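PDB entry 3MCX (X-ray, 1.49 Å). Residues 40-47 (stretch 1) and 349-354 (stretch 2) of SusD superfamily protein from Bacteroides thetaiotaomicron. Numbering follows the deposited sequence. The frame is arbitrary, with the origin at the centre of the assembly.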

# COMPACT_ATOMS: atom_id res chain seq x y z
N TYR A 40 -8.81 -6.94 2.60
CA TYR A 40 -7.37 -6.83 2.70
C TYR A 40 -6.85 -6.02 1.48
O TYR A 40 -7.25 -4.89 1.33
CB TYR A 40 -6.70 -8.20 2.87
CG TYR A 40 -5.28 -8.18 3.46
CD1 TYR A 40 -4.48 -7.04 3.42
CD2 TYR A 40 -4.75 -9.32 4.07
CE1 TYR A 40 -3.21 -7.03 3.93
CE2 TYR A 40 -3.44 -9.31 4.58
CZ TYR A 40 -2.70 -8.15 4.50
OH TYR A 40 -1.41 -8.14 5.00
N TYR A 41 -6.02 -6.60 0.62
CA TYR A 41 -5.46 -5.81 -0.47
C TYR A 41 -6.44 -5.63 -1.65
O TYR A 41 -6.18 -4.79 -2.52
CB TYR A 41 -4.17 -6.44 -0.97
CG TYR A 41 -2.93 -6.14 -0.19
CD1 TYR A 41 -2.43 -4.86 -0.12
CD2 TYR A 41 -2.25 -7.14 0.47
CE1 TYR A 41 -1.24 -4.57 0.55
CE2 TYR A 41 -1.07 -6.86 1.15
CZ TYR A 41 -0.57 -5.59 1.20
OH TYR A 41 0.62 -5.33 1.87
N GLY A 42 -7.54 -6.36 -1.69
CA GLY A 42 -8.56 -6.12 -2.70
C GLY A 42 -9.04 -4.68 -2.74
O GLY A 42 -9.41 -4.17 -3.80
N ASP A 43 -9.11 -4.04 -1.57
CA ASP A 43 -9.79 -2.74 -1.42
C ASP A 43 -9.25 -1.92 -0.27
O ASP A 43 -8.48 -0.99 -0.53
CB ASP A 43 -11.32 -2.91 -1.44
CG ASP A 43 -11.76 -4.19 -0.76
OD1 ASP A 43 -11.27 -4.44 0.34
OD2 ASP A 43 -12.62 -4.91 -1.31
N ASN A 44 -9.63 -2.21 0.97
CA ASN A 44 -9.32 -1.28 2.05
C ASN A 44 -7.83 -0.94 2.17
O ASN A 44 -7.50 0.25 2.28
CB ASN A 44 -9.87 -1.79 3.38
CG ASN A 44 -11.36 -1.88 3.35
OD1 ASN A 44 -11.93 -2.79 2.73
ND2 ASN A 44 -12.04 -0.95 4.06
N TYR A 45 -6.95 -1.93 2.12
CA TYR A 45 -5.51 -1.66 2.28
C TYR A 45 -4.86 -1.13 0.98
O TYR A 45 -3.68 -0.74 0.98
CB TYR A 45 -4.77 -2.86 2.83
CG TYR A 45 -5.10 -3.17 4.28
CD1 TYR A 45 -6.22 -3.90 4.62
CD2 TYR A 45 -4.28 -2.72 5.30
CE1 TYR A 45 -6.51 -4.20 5.94
CE2 TYR A 45 -4.57 -3.03 6.63
CZ TYR A 45 -5.67 -3.76 6.93
OH TYR A 45 -5.96 -4.08 8.24
N TRP A 46 -5.61 -1.19 -0.12
CA TRP A 46 -5.15 -0.64 -1.39
C TRP A 46 -5.39 0.86 -1.39
O TRP A 46 -4.45 1.64 -1.57
CB TRP A 46 -5.86 -1.38 -2.53
CG TRP A 46 -5.32 -1.12 -3.90
CD1 TRP A 46 -4.58 -0.06 -4.32
CD2 TRP A 46 -5.57 -1.94 -5.05
NE1 TRP A 46 -4.32 -0.20 -5.69
CE2 TRP A 46 -4.93 -1.34 -6.15
CE3 TRP A 46 -6.27 -3.15 -5.26
CZ2 TRP A 46 -4.96 -1.91 -7.43
CZ3 TRP A 46 -6.30 -3.70 -6.54
CH2 TRP A 46 -5.66 -3.08 -7.61
N TYR A 47 -6.62 1.28 -1.18
CA TYR A 47 -6.94 2.70 -1.34
C TYR A 47 -6.85 3.55 -0.09
O TYR A 47 -6.87 4.79 -0.18
CB TYR A 47 -8.26 2.91 -2.08
CG TYR A 47 -9.49 2.26 -1.47
CD1 TYR A 47 -9.93 2.61 -0.19
CD2 TYR A 47 -10.29 1.41 -2.20
CE1 TYR A 47 -11.09 2.02 0.37
CE2 TYR A 47 -11.43 0.84 -1.68
CZ TYR A 47 -11.83 1.15 -0.39
OH TYR A 47 -12.98 0.57 0.14
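Stretch 2 (349-354) NNICII

Stretch 1 begins as a loop through Tyr40 to Asp43 and passes into a helix at Asn44, with Asp43 at the N-cap position. The turn is fixed by backbone hydrogen bonds from Tyr45 N to Tyr40 O (3.1 Å), from Trp46 N to Asp43 O (2.9 Å) and from Tyr47 N to Asp43 O (3.0 Å). Stretch 2 enters through Asn349 and Asn350 in loop conformation and becomes a strand from Ile351 onward; phi/psi is -113/100° at Ile351 and -79/119° at Cys352, whereas Ile353, at -85/-41°, departs from extended values. The nearest CA atoms are those of Gly42 and Ile351, 7.5 Å apart. Along stretch 2 the contacts pass from Trp46, met by Asn350 and Ile351, back to Tyr41, met by Ile351 and Ile353, so their order runs against that of stretch 1. No hydrogen bond links the stretches; the contact is one of van der Waals packing, mostly between side chains, and buries 285 Å² summed over both sides.

Tyr41 and Trp46 both direct their CA-to-CB bonds toward stretch 2, and each offers a ring face to an isoleucine. Ile353 CD1 lies 3.6 Å from the centroid of the Tyr41 ring and only 10° off its normal, an almost vertical CH-pi contact; the same methyl is 3.6 Å from Tyr41 CG. Ile351 packs over one face of the six-membered ring of Trp46, with its CG2 4.0 Å from the ring centroid; its CG1 is 3.7 Å from Trp46 CZ3. Its extended side chain (chi1 m, chi2 t) also carries CD1 to the backbone of the loop, 3.7 Å from Tyr41 O and 4.0 Å from Gly42 N. Ile351 thus bridges the loop and the first helical turn. Although the CA-to-CB bonds of Ile351 and Ile353 point sideways, the ends of both side chains come nearer to stretch 1. Before the strand, Asn350 O approaches Trp46 CH2 at 3.9 Å and accepts a hydrogen bond from Asn349 ND2 at 2.9 Å.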

# COMPACT_ATOMS: atom_id res chain seq x y z
N ASN A 349 -7.91 -6.97 -12.95
CA ASN A 349 -6.59 -6.38 -12.74
C ASN A 349 -5.89 -7.12 -11.61
O ASN A 349 -6.46 -7.34 -10.52
CB ASN A 349 -6.69 -4.88 -12.42
CG ASN A 349 -5.54 -4.07 -12.99
OD1 ASN A 349 -5.73 -3.41 -14.02
ND2 ASN A 349 -4.35 -4.12 -12.36
N ASN A 350 -4.62 -7.45 -11.83
CA ASN A 350 -3.78 -7.93 -10.74
C ASN A 350 -3.57 -6.83 -9.69
O ASN A 350 -3.85 -5.65 -9.93
CB ASN A 350 -2.43 -8.41 -11.26
CG ASN A 350 -2.47 -9.81 -11.80
OD1 ASN A 350 -3.53 -10.46 -11.91
ND2 ASN A 350 -1.29 -10.29 -12.22
N ILE A 351 -3.06 -7.21 -8.54
CA ILE A 351 -2.78 -6.30 -7.44
C ILE A 351 -1.27 -6.21 -7.23
O ILE A 351 -0.66 -7.08 -6.56
CB ILE A 351 -3.45 -6.74 -6.11
CG1 ILE A 351 -4.93 -7.14 -6.31
CG2 ILE A 351 -3.33 -5.60 -5.13
CD1 ILE A 351 -5.61 -7.54 -4.96
N CYS A 352 -0.66 -5.15 -7.75
CA CYS A 352 0.76 -4.96 -7.54
C CYS A 352 0.96 -4.38 -6.15
O CYS A 352 0.38 -3.33 -5.80
CB CYS A 352 1.31 -4.01 -8.60
SG CYS A 352 3.09 -3.73 -8.39
N ILE A 353 1.70 -5.12 -5.32
CA ILE A 353 1.95 -4.75 -3.94
C ILE A 353 3.15 -3.81 -3.82
O ILE A 353 3.10 -2.85 -3.06
CB ILE A 353 2.15 -6.01 -3.07
CG1 ILE A 353 0.97 -6.97 -3.19
CG2 ILE A 353 2.44 -5.63 -1.57
CD1 ILE A 353 -0.38 -6.40 -2.77
N ILE A 354 4.22 -4.07 -4.57
CA ILE A 354 5.36 -3.16 -4.61
C ILE A 354 6.08 -3.31 -5.94
O ILE A 354 6.18 -4.41 -6.49
CB ILE A 354 6.31 -3.37 -3.38
CG1 ILE A 354 7.41 -2.31 -3.33
CG2 ILE A 354 6.88 -4.78 -3.37
CD1 ILE A 354 8.00 -2.12 -1.92